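Local coordinates for 39 kDa initiator binding protein (PDB 1Q87), which binds the initiator (Inr) element of core promoters in Trichomonas vaginalis, the part here being its C-domain, at residues Ser122-Gln134 / Ile146-Leu160. Residues are numbered along the deposited sequence; the frame is centred on the assembly and turned at random.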
ATOM      1  N   SER A 122       4.409  -3.222 -11.004  1.00 66.84           N
ATOM      2  CA  SER A 122       5.027  -4.523 -10.786  1.00 65.50           C
ATOM      3  C   SER A 122       4.632  -5.539 -11.851  1.00 71.55           C
ATOM      4  O   SER A 122       5.411  -6.437 -12.179  1.00 69.64           O
ATOM      5  CB  SER A 122       4.653  -5.065  -9.401  1.00 57.44           C
ATOM      6  OG  SER A 122       4.886  -6.466  -9.287  1.00 55.82           O
ATOM      7  N   ASN A 123       3.416  -5.415 -12.377  1.00 80.54           N
ATOM      8  CA  ASN A 123       2.950  -6.346 -13.401  1.00 85.00           C
ATOM      9  C   ASN A 123       3.720  -6.143 -14.691  1.00 83.93           C
ATOM     10  O   ASN A 123       3.760  -7.035 -15.531  1.00 86.34           O
ATOM     11  CB  ASN A 123       1.444  -6.184 -13.665  1.00 92.15           C
ATOM     12  CG  ASN A 123       0.581  -6.913 -12.628  1.00 94.73           C
ATOM     13  OD1 ASN A 123       0.698  -8.127 -12.444  1.00 92.62           O
ATOM     14  ND2 ASN A 123      -0.289  -6.169 -11.953  1.00101.00           N
ATOM     15  N   ASN A 124       4.342  -4.975 -14.831  1.00 82.93           N
ATOM     16  CA  ASN A 124       5.118  -4.649 -16.025  1.00 85.66           C
ATOM     17  C   ASN A 124       6.619  -4.740 -15.820  1.00 84.05           C
ATOM     18  O   ASN A 124       7.374  -4.433 -16.729  1.00 85.03           O
ATOM     19  CB  ASN A 124       4.798  -3.231 -16.509  1.00 83.88           C
ATOM     20  CG  ASN A 124       3.364  -3.076 -16.958  1.00 88.35           C
ATOM     21  OD1 ASN A 124       2.755  -4.013 -17.493  1.00 80.10           O
ATOM     22  ND2 ASN A 124       2.812  -1.881 -16.759  1.00 90.34           N
ATOM     23  N   LYS A 125       7.053  -5.154 -14.636  1.00 86.38           N
ATOM     24  CA  LYS A 125       8.480  -5.230 -14.334  1.00 84.54           C
ATOM     25  C   LYS A 125       8.865  -6.540 -13.662  1.00 82.78           C
ATOM     26  O   LYS A 125       9.543  -6.543 -12.633  1.00 82.83           O
ATOM     27  CB  LYS A 125       8.878  -4.054 -13.426  1.00 91.08           C
ATOM     28  CG  LYS A 125       8.473  -2.675 -13.963  1.00 87.78           C
ATOM     29  CD  LYS A 125       9.694  -1.840 -14.316  1.00 86.67           C
ATOM     30  CE  LYS A 125      10.065  -0.833 -13.222  1.00 83.70           C
ATOM     31  NZ  LYS A 125       9.471   0.513 -13.485  1.00 74.03           N
ATOM     32  N   GLY A 126       8.418  -7.652 -14.239  1.00 83.46           N
ATOM     33  CA  GLY A 126       8.745  -8.959 -13.694  1.00 83.90           C
ATOM     34  C   GLY A 126       7.988  -9.413 -12.455  1.00 85.86           C
ATOM     35  O   GLY A 126       8.377 -10.392 -11.823  1.00 86.94           O
ATOM     36  N   HIS A 127       6.909  -8.717 -12.105  1.00 85.04           N
ATOM     37  CA  HIS A 127       6.090  -9.082 -10.946  1.00 77.31           C
ATOM     38  C   HIS A 127       6.915  -9.253  -9.677  1.00 69.88           C
ATOM     39  O   HIS A 127       7.024 -10.343  -9.126  1.00 68.52           O
ATOM     40  CB  HIS A 127       5.334 -10.384 -11.214  1.00 83.97           C
ATOM     41  CG  HIS A 127       4.841 -10.527 -12.622  1.00 87.20           C
ATOM     42  ND1 HIS A 127       3.507 -10.643 -12.930  1.00 88.33           N
ATOM     43  CD2 HIS A 127       5.514 -10.622 -13.795  1.00 92.97           C
ATOM     44  CE1 HIS A 127       3.375 -10.809 -14.239  1.00 93.27           C
ATOM     45  NE2 HIS A 127       4.576 -10.800 -14.784  1.00 85.94           N
ATOM     46  N   TRP A 128       7.486  -8.163  -9.200  1.00 70.32           N
ATOM     47  CA  TRP A 128       8.292  -8.223  -8.001  1.00 67.24           C
ATOM     48  C   TRP A 128       7.500  -8.095  -6.702  1.00 62.24           C
ATOM     49  O   TRP A 128       7.927  -8.649  -5.694  1.00 69.45           O
ATOM     50  CB  TRP A 128       9.404  -7.154  -8.049  1.00 66.90           C
ATOM     51  CG  TRP A 128       8.947  -5.784  -8.473  1.00 61.79           C
ATOM     52  CD1 TRP A 128       8.908  -5.283  -9.751  1.00 60.36           C
ATOM     53  CD2 TRP A 128       8.430  -4.750  -7.620  1.00 58.69           C
ATOM     54  NE1 TRP A 128       8.399  -3.994  -9.739  1.00 67.43           N
ATOM     55  CE2 TRP A 128       8.100  -3.648  -8.444  1.00 58.23           C
ATOM     56  CE3 TRP A 128       8.211  -4.649  -6.241  1.00 62.81           C
ATOM     57  CZ2 TRP A 128       7.558  -2.466  -7.927  1.00 67.63           C
ATOM     58  CZ3 TRP A 128       7.667  -3.462  -5.728  1.00 54.98           C
ATOM     59  CH2 TRP A 128       7.352  -2.395  -6.566  1.00 63.01           C
ATOM     60  N   LEU A 129       6.365  -7.384  -6.719  1.00 58.37           N
ATOM     61  CA  LEU A 129       5.526  -7.179  -5.521  1.00 48.10           C
ATOM     62  C   LEU A 129       4.899  -8.465  -4.963  1.00 55.98           C
ATOM     63  O   LEU A 129       4.394  -9.305  -5.713  1.00 57.58           O
ATOM     64  CB  LEU A 129       4.402  -6.174  -5.819  1.00 47.73           C
ATOM     65  CG  LEU A 129       3.555  -5.634  -4.645  1.00 44.87           C
ATOM     66  CD1 LEU A 129       4.381  -4.769  -3.731  1.00 44.55           C
ATOM     67  CD2 LEU A 129       2.418  -4.809  -5.164  1.00 50.69           C
ATOM     68  N   THR A 130       4.935  -8.625  -3.643  1.00 57.09           N
ATOM     69  CA  THR A 130       4.351  -9.808  -3.007  1.00 47.48           C
ATOM     70  C   THR A 130       3.720  -9.376  -1.684  1.00 47.83           C
ATOM     71  O   THR A 130       4.256  -8.527  -0.988  1.00 47.81           O
ATOM     72  CB  THR A 130       5.446 -10.887  -2.747  1.00 59.86           C
ATOM     73  OG1 THR A 130       4.874 -12.038  -2.100  1.00 56.92           O
ATOM     74  CG2 THR A 130       6.550 -10.315  -1.870  1.00 63.73           C
ATOM     75  N   PHE A 131       2.561  -9.924  -1.347  1.00 51.08           N
ATOM     76  CA  PHE A 131       1.922  -9.555  -0.092  1.00 55.10           C
ATOM     77  C   PHE A 131       2.074 -10.644   0.939  1.00 66.17           C
ATOM     78  O   PHE A 131       1.466 -10.592   2.015  1.00 63.47           O
ATOM     79  CB  PHE A 131       0.453  -9.261  -0.331  1.00 54.18           C
ATOM     80  CG  PHE A 131       0.241  -8.062  -1.180  1.00 50.46           C
ATOM     81  CD1 PHE A 131       0.405  -6.804  -0.649  1.00 44.11           C
ATOM     82  CD2 PHE A 131       0.037  -8.195  -2.552  1.00 43.79           C
ATOM     83  CE1 PHE A 131       0.376  -5.694  -1.464  1.00 47.15           C
ATOM     84  CE2 PHE A 131       0.013  -7.081  -3.365  1.00 45.48           C
ATOM     85  CZ  PHE A 131       0.184  -5.836  -2.825  1.00 36.26           C
ATOM     86  N   ASP A 132       2.919 -11.618   0.618  1.00 73.30           N
ATOM     87  CA  ASP A 132       3.146 -12.736   1.511  1.00 85.85           C
ATOM     88  C   ASP A 132       4.458 -13.455   1.168  1.00 91.79           C
ATOM     89  O   ASP A 132       4.440 -14.529   0.557  1.00 90.20           O
ATOM     90  CB  ASP A 132       1.949 -13.669   1.386  1.00 88.23           C
ATOM     91  CG  ASP A 132       2.154 -14.977   2.083  1.00 93.33           C
ATOM     92  OD1 ASP A 132       2.992 -15.033   3.010  1.00 91.72           O
ATOM     93  OD2 ASP A 132       1.459 -15.944   1.702  1.00 97.38           O
ATOM     94  N   PRO A 133       5.614 -12.870   1.560  1.00 93.75           N
ATOM     95  CA  PRO A 133       6.953 -13.430   1.304  1.00 97.26           C
ATOM     96  C   PRO A 133       7.247 -14.818   1.897  1.00 99.67           C
ATOM     97  O   PRO A 133       6.916 -15.108   3.050  1.00100.73           O
ATOM     98  CB  PRO A 133       7.892 -12.358   1.861  1.00 91.91           C
ATOM     99  CG  PRO A 133       7.121 -11.112   1.675  1.00 93.59           C
ATOM    100  CD  PRO A 133       5.734 -11.516   2.128  1.00 91.52           C
ATOM    101  N   GLN A 134       7.878 -15.662   1.090  1.00 99.94           N
ATOM    102  CA  GLN A 134       8.236 -17.011   1.498  1.00104.23           C
ATOM    103  C   GLN A 134       9.298 -17.532   0.534  1.00103.94           C
ATOM    104  O   GLN A 134       9.008 -17.772  -0.642  1.00100.70           O
ATOM    105  CB  GLN A 134       7.016 -17.935   1.447  1.00106.39           C
ATOM    106  CG  GLN A 134       5.874 -17.545   2.354  1.00109.43           C
ATOM    107  CD  GLN A 134       4.749 -18.564   2.340  1.00117.19           C
ATOM    108  OE1 GLN A 134       3.669 -18.313   2.874  1.00120.29           O
ATOM    109  NE2 GLN A 134       4.998 -19.726   1.733  1.00120.11           N
ATOM    110  N   ILE A 146      14.705  -8.720  -8.731  1.00 96.66           N
ATOM    111  CA  ILE A 146      14.019  -7.743  -7.893  1.00 89.31           C
ATOM    112  C   ILE A 146      12.928  -8.360  -7.012  1.00 86.05           C
ATOM    113  O   ILE A 146      12.333  -9.390  -7.344  1.00 82.62           O
ATOM    114  CB  ILE A 146      13.361  -6.672  -8.757  1.00 91.16           C
ATOM    115  CG1 ILE A 146      14.245  -6.343  -9.954  1.00 97.74           C
ATOM    116  CG2 ILE A 146      13.161  -5.420  -7.957  1.00 93.82           C
ATOM    117  CD1 ILE A 146      13.458  -5.788 -11.156  1.00 99.58           C
ATOM    118  N   SER A 147      12.649  -7.700  -5.892  1.00 86.56           N
ATOM    119  CA  SER A 147      11.632  -8.151  -4.940  1.00 78.99           C
ATOM    120  C   SER A 147      11.181  -7.013  -4.014  1.00 76.57           C
ATOM    121  O   SER A 147      12.006  -6.236  -3.521  1.00 69.89           O
ATOM    122  CB  SER A 147      12.191  -9.293  -4.101  1.00 75.62           C
ATOM    123  OG  SER A 147      11.323  -9.616  -3.041  1.00 77.44           O
ATOM    124  N   GLY A 148       9.873  -6.916  -3.779  1.00 72.22           N
ATOM    125  CA  GLY A 148       9.363  -5.876  -2.901  1.00 57.48           C
ATOM    126  C   GLY A 148       8.190  -6.343  -2.061  1.00 55.28           C
ATOM    127  O   GLY A 148       7.411  -7.188  -2.514  1.00 54.35           O
ATOM    128  N   TRP A 149       8.070  -5.810  -0.842  1.00 48.92           N
ATOM    129  CA  TRP A 149       6.969  -6.166   0.049  1.00 45.01           C
ATOM    130  C   TRP A 149       6.807  -5.050   1.050  1.00 44.10           C
ATOM    131  O   TRP A 149       7.664  -4.181   1.149  1.00 43.94           O
ATOM    132  CB  TRP A 149       7.245  -7.487   0.774  1.00 41.11           C
ATOM    133  CG  TRP A 149       8.424  -7.431   1.718  1.00 55.89           C
ATOM    134  CD1 TRP A 149       8.398  -7.246   3.081  1.00 52.38           C
ATOM    135  CD2 TRP A 149       9.804  -7.452   1.343  1.00 55.54           C
ATOM    136  NE1 TRP A 149       9.681  -7.144   3.569  1.00 56.18           N
ATOM    137  CE2 TRP A 149      10.559  -7.269   2.525  1.00 56.57           C
ATOM    138  CE3 TRP A 149      10.475  -7.612   0.116  1.00 55.69           C
ATOM    139  CZ2 TRP A 149      11.969  -7.235   2.514  1.00 70.05           C
ATOM    140  CZ3 TRP A 149      11.875  -7.582   0.103  1.00 62.53           C
ATOM    141  CH2 TRP A 149      12.605  -7.395   1.299  1.00 66.36           C
ATOM    142  N   PHE A 150       5.691  -5.050   1.773  1.00 39.70           N
ATOM    143  CA  PHE A 150       5.446  -4.042   2.778  1.00 39.79           C
ATOM    144  C   PHE A 150       5.902  -4.641   4.104  1.00 43.72           C
ATOM    145  O   PHE A 150       5.688  -5.822   4.370  1.00 44.79           O
ATOM    146  CB  PHE A 150       3.948  -3.665   2.781  1.00 43.17           C
ATOM    147  CG  PHE A 150       3.578  -2.678   1.677  1.00 40.92           C
ATOM    148  CD1 PHE A 150       3.661  -1.307   1.907  1.00 37.73           C
ATOM    149  CD2 PHE A 150       3.130  -3.129   0.434  1.00 33.49           C
ATOM    150  CE1 PHE A 150       3.290  -0.387   0.931  1.00 39.16           C
ATOM    151  CE2 PHE A 150       2.749  -2.222  -0.571  1.00 44.34           C
ATOM    152  CZ  PHE A 150       2.827  -0.839  -0.311  1.00 39.00           C
ATOM    153  N   ASP A 151       6.583  -3.815   4.881  1.00 40.48           N
ATOM    154  CA  ASP A 151       7.133  -4.172   6.172  1.00 45.14           C
ATOM    155  C   ASP A 151       5.971  -4.515   7.093  1.00 52.68           C
ATOM    156  O   ASP A 151       5.124  -3.665   7.381  1.00 52.34           O
ATOM    157  CB  ASP A 151       7.924  -2.957   6.707  1.00 54.13           C
ATOM    158  CG  ASP A 151       8.641  -3.214   8.060  1.00 54.88           C
ATOM    159  OD1 ASP A 151       8.088  -3.830   8.991  1.00 56.56           O
ATOM    160  OD2 ASP A 151       9.783  -2.746   8.195  1.00 62.17           O
ATOM    161  N   GLN A 152       5.921  -5.746   7.567  1.00 53.55           N
ATOM    162  CA  GLN A 152       4.841  -6.103   8.467  1.00 61.80           C
ATOM    163  C   GLN A 152       4.740  -5.210   9.717  1.00 60.79           C
ATOM    164  O   GLN A 152       3.655  -5.025  10.249  1.00 66.20           O
ATOM    165  CB  GLN A 152       4.953  -7.567   8.885  1.00 67.37           C
ATOM    166  CG  GLN A 152       3.678  -8.344   8.614  1.00 84.68           C
ATOM    167  CD  GLN A 152       3.316  -8.376   7.135  1.00 90.18           C
ATOM    168  OE1 GLN A 152       3.102  -7.336   6.507  1.00 98.40           O
ATOM    169  NE2 GLN A 152       3.247  -9.570   6.576  1.00 95.08           N
ATOM    170  N   ASN A 153       5.845  -4.643  10.185  1.00 54.32           N
ATOM    171  CA  ASN A 153       5.793  -3.774  11.379  1.00 53.98           C
ATOM    172  C   ASN A 153       5.636  -2.281  11.161  1.00 51.79           C
ATOM    173  O   ASN A 153       5.430  -1.546  12.115  1.00 48.57           O
ATOM    174  CB  ASN A 153       7.034  -3.973  12.236  1.00 68.23           C
ATOM    175  CG  ASN A 153       6.893  -5.126  13.168  1.00 70.39           C
ATOM    176  OD1 ASN A 153       6.354  -4.973  14.264  1.00 83.86           O
ATOM    177  ND2 ASN A 153       7.351  -6.306  12.736  1.00 75.40           N
ATOM    178  N   GLU A 154       5.753  -1.841   9.914  1.00 52.04           N
ATOM    179  CA  GLU A 154       5.614  -0.442   9.511  1.00 56.23           C
ATOM    180  C   GLU A 154       4.908  -0.632   8.146  1.00 55.93           C
ATOM    181  O   GLU A 154       5.474  -0.374   7.077  1.00 49.28           O
ATOM    182  CB  GLU A 154       7.023   0.145   9.378  1.00 54.19           C
ATOM    183  CG  GLU A 154       7.120   1.660   9.186  1.00 63.94           C
ATOM    184  CD  GLU A 154       8.510   2.182   9.554  1.00 64.81           C
ATOM    185  OE1 GLU A 154       8.902   3.263   9.078  1.00 65.61           O
ATOM    186  OE2 GLU A 154       9.213   1.506  10.330  1.00 73.41           O
ATOM    187  N   PRO A 155       3.643  -1.084   8.187  1.00 52.27           N
ATOM    188  CA  PRO A 155       2.830  -1.363   6.999  1.00 44.43           C
ATOM    189  C   PRO A 155       2.685  -0.388   5.829  1.00 40.44           C
ATOM    190  O   PRO A 155       2.320  -0.847   4.764  1.00 42.29           O
ATOM    191  CB  PRO A 155       1.489  -1.836   7.572  1.00 49.87           C
ATOM    192  CG  PRO A 155       1.481  -1.400   8.980  1.00 49.46           C
ATOM    193  CD  PRO A 155       2.801  -0.761   9.337  1.00 50.77           C
ATOM    194  N   ASN A 156       2.971   0.911   5.994  1.00 37.41           N
ATOM    195  CA  ASN A 156       2.906   1.869   4.880  1.00 37.66           C
ATOM    196  C   ASN A 156       4.285   1.955   4.228  1.00 45.36           C
ATOM    197  O   ASN A 156       4.509   2.766   3.329  1.00 44.89           O
ATOM    198  CB  ASN A 156       2.509   3.282   5.360  1.00 29.57           C
ATOM    199  CG  ASN A 156       3.500   3.865   6.355  1.00 47.43           C
ATOM    200  OD1 ASN A 156       4.067   3.141   7.182  1.00 47.01           O
ATOM    201  ND2 ASN A 156       3.691   5.192   6.310  1.00 37.15           N
ATOM    202  N   CYS A 157       5.218   1.123   4.671  1.00 41.57           N
ATOM    203  CA  CYS A 157       6.566   1.165   4.107  1.00 38.08           C
ATOM    204  C   CYS A 157       6.831   0.008   3.156  1.00 38.46           C
ATOM    205  O   CYS A 157       6.837  -1.157   3.559  1.00 42.95           O
ATOM    206  CB  CYS A 157       7.624   1.136   5.234  1.00 48.47           C
ATOM    207  SG  CYS A 157       9.360   1.105   4.635  1.00 51.80           S
ATOM    208  N   LEU A 158       7.047   0.325   1.888  1.00 36.66           N
ATOM    209  CA  LEU A 158       7.352  -0.713   0.913  1.00 43.01           C
ATOM    210  C   LEU A 158       8.877  -0.903   0.887  1.00 46.41           C
ATOM    211  O   LEU A 158       9.641   0.038   0.671  1.00 44.75           O
ATOM    212  CB  LEU A 158       6.852  -0.314  -0.491  1.00 41.97           C
ATOM    213  CG  LEU A 158       7.341  -1.199  -1.658  1.00 40.92           C
ATOM    214  CD1 LEU A 158       6.684  -2.576  -1.536  1.00 38.18           C
ATOM    215  CD2 LEU A 158       7.037  -0.538  -3.047  1.00 43.41           C
ATOM    216  N   ILE A 159       9.329  -2.121   1.121  1.00 50.86           N
ATOM    217  CA  ILE A 159      10.762  -2.378   1.091  1.00 55.71           C
ATOM    218  C   ILE A 159      11.057  -2.965  -0.285  1.00 51.95           C
ATOM    219  O   ILE A 159      10.305  -3.816  -0.731  1.00 49.07           O
ATOM    220  CB  ILE A 159      11.165  -3.397   2.176  1.00 52.71           C
ATOM    221  CG1 ILE A 159      10.840  -2.854   3.562  1.00 53.32           C
ATOM    222  CG2 ILE A 159      12.655  -3.708   2.074  1.00 57.07           C
ATOM    223  CD1 ILE A 159      11.088  -3.896   4.656  1.00 50.52           C
ATOM    224  N   LEU A 160      12.130  -2.494  -0.939  1.00 58.12           N
ATOM    225  CA  LEU A 160      12.561  -2.942  -2.287  1.00 62.17           C
ATOM    226  C   LEU A 160      13.990  -3.459  -2.339  1.00 68.41           C
ATOM    227  O   LEU A 160      14.943  -2.711  -2.047  1.00 60.85           O
ATOM    228  CB  LEU A 160      12.477  -1.798  -3.283  1.00 62.63           C
ATOM    229  CG  LEU A 160      11.115  -1.654  -3.929  1.00 77.28           C
ATOM    230  CD1 LEU A 160      11.069  -0.395  -4.800  1.00 77.88           C
ATOM    231  CD2 LEU A 160      10.862  -2.924  -4.742  1.00 79.79           C
TER
HETATM  232  O   HOH W   1       3.648  -7.129   0.971  1.00 54.47           O
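Leu129 and Gly148 form a single parallel beta bridge, which ties the loop leaving helix 111-123 to the outermost strand, 147-151, of an antiparallel sheet. Both bonds belong to the glycine: Gly148 N donates to Trp128 O at 3.2 Å, coming in from above the carbonyl plane, and Thr130 N reaches Gly148 O at 3.1 Å, almost in line with the carbonyl bond. One step further a water replaces the direct bond, donating a hydrogen bond to Thr130 O and accepting one from Phe150 N, 3.0 Å from the water oxygen. Behind the bridge, Ser122 OG at the helix end accepts from Leu129 N.

Trp128 is the main side chain under the hairpin of 147-151 and 157-160. With CG set between its own backbone N and carbonyl carbon (chi1 46°), the indole lies beside Gly148, its edge near Gly148 N. The six-membered ring ends against two leucines, Trp128 CZ3 lying 3.4 Å from Leu160 CD2, while Leu158 CD2 sits at the ring edge. Phe197 and Leu118 also pack on this indole, joining sheet and helices in one core. Leu129 sends CD1 to Leu158 CD1, 3.9 Å away. On the more exposed side, Thr130 and Trp149 run side by side, and Pro133 CG rests 3.7 Å from Trp149 CB.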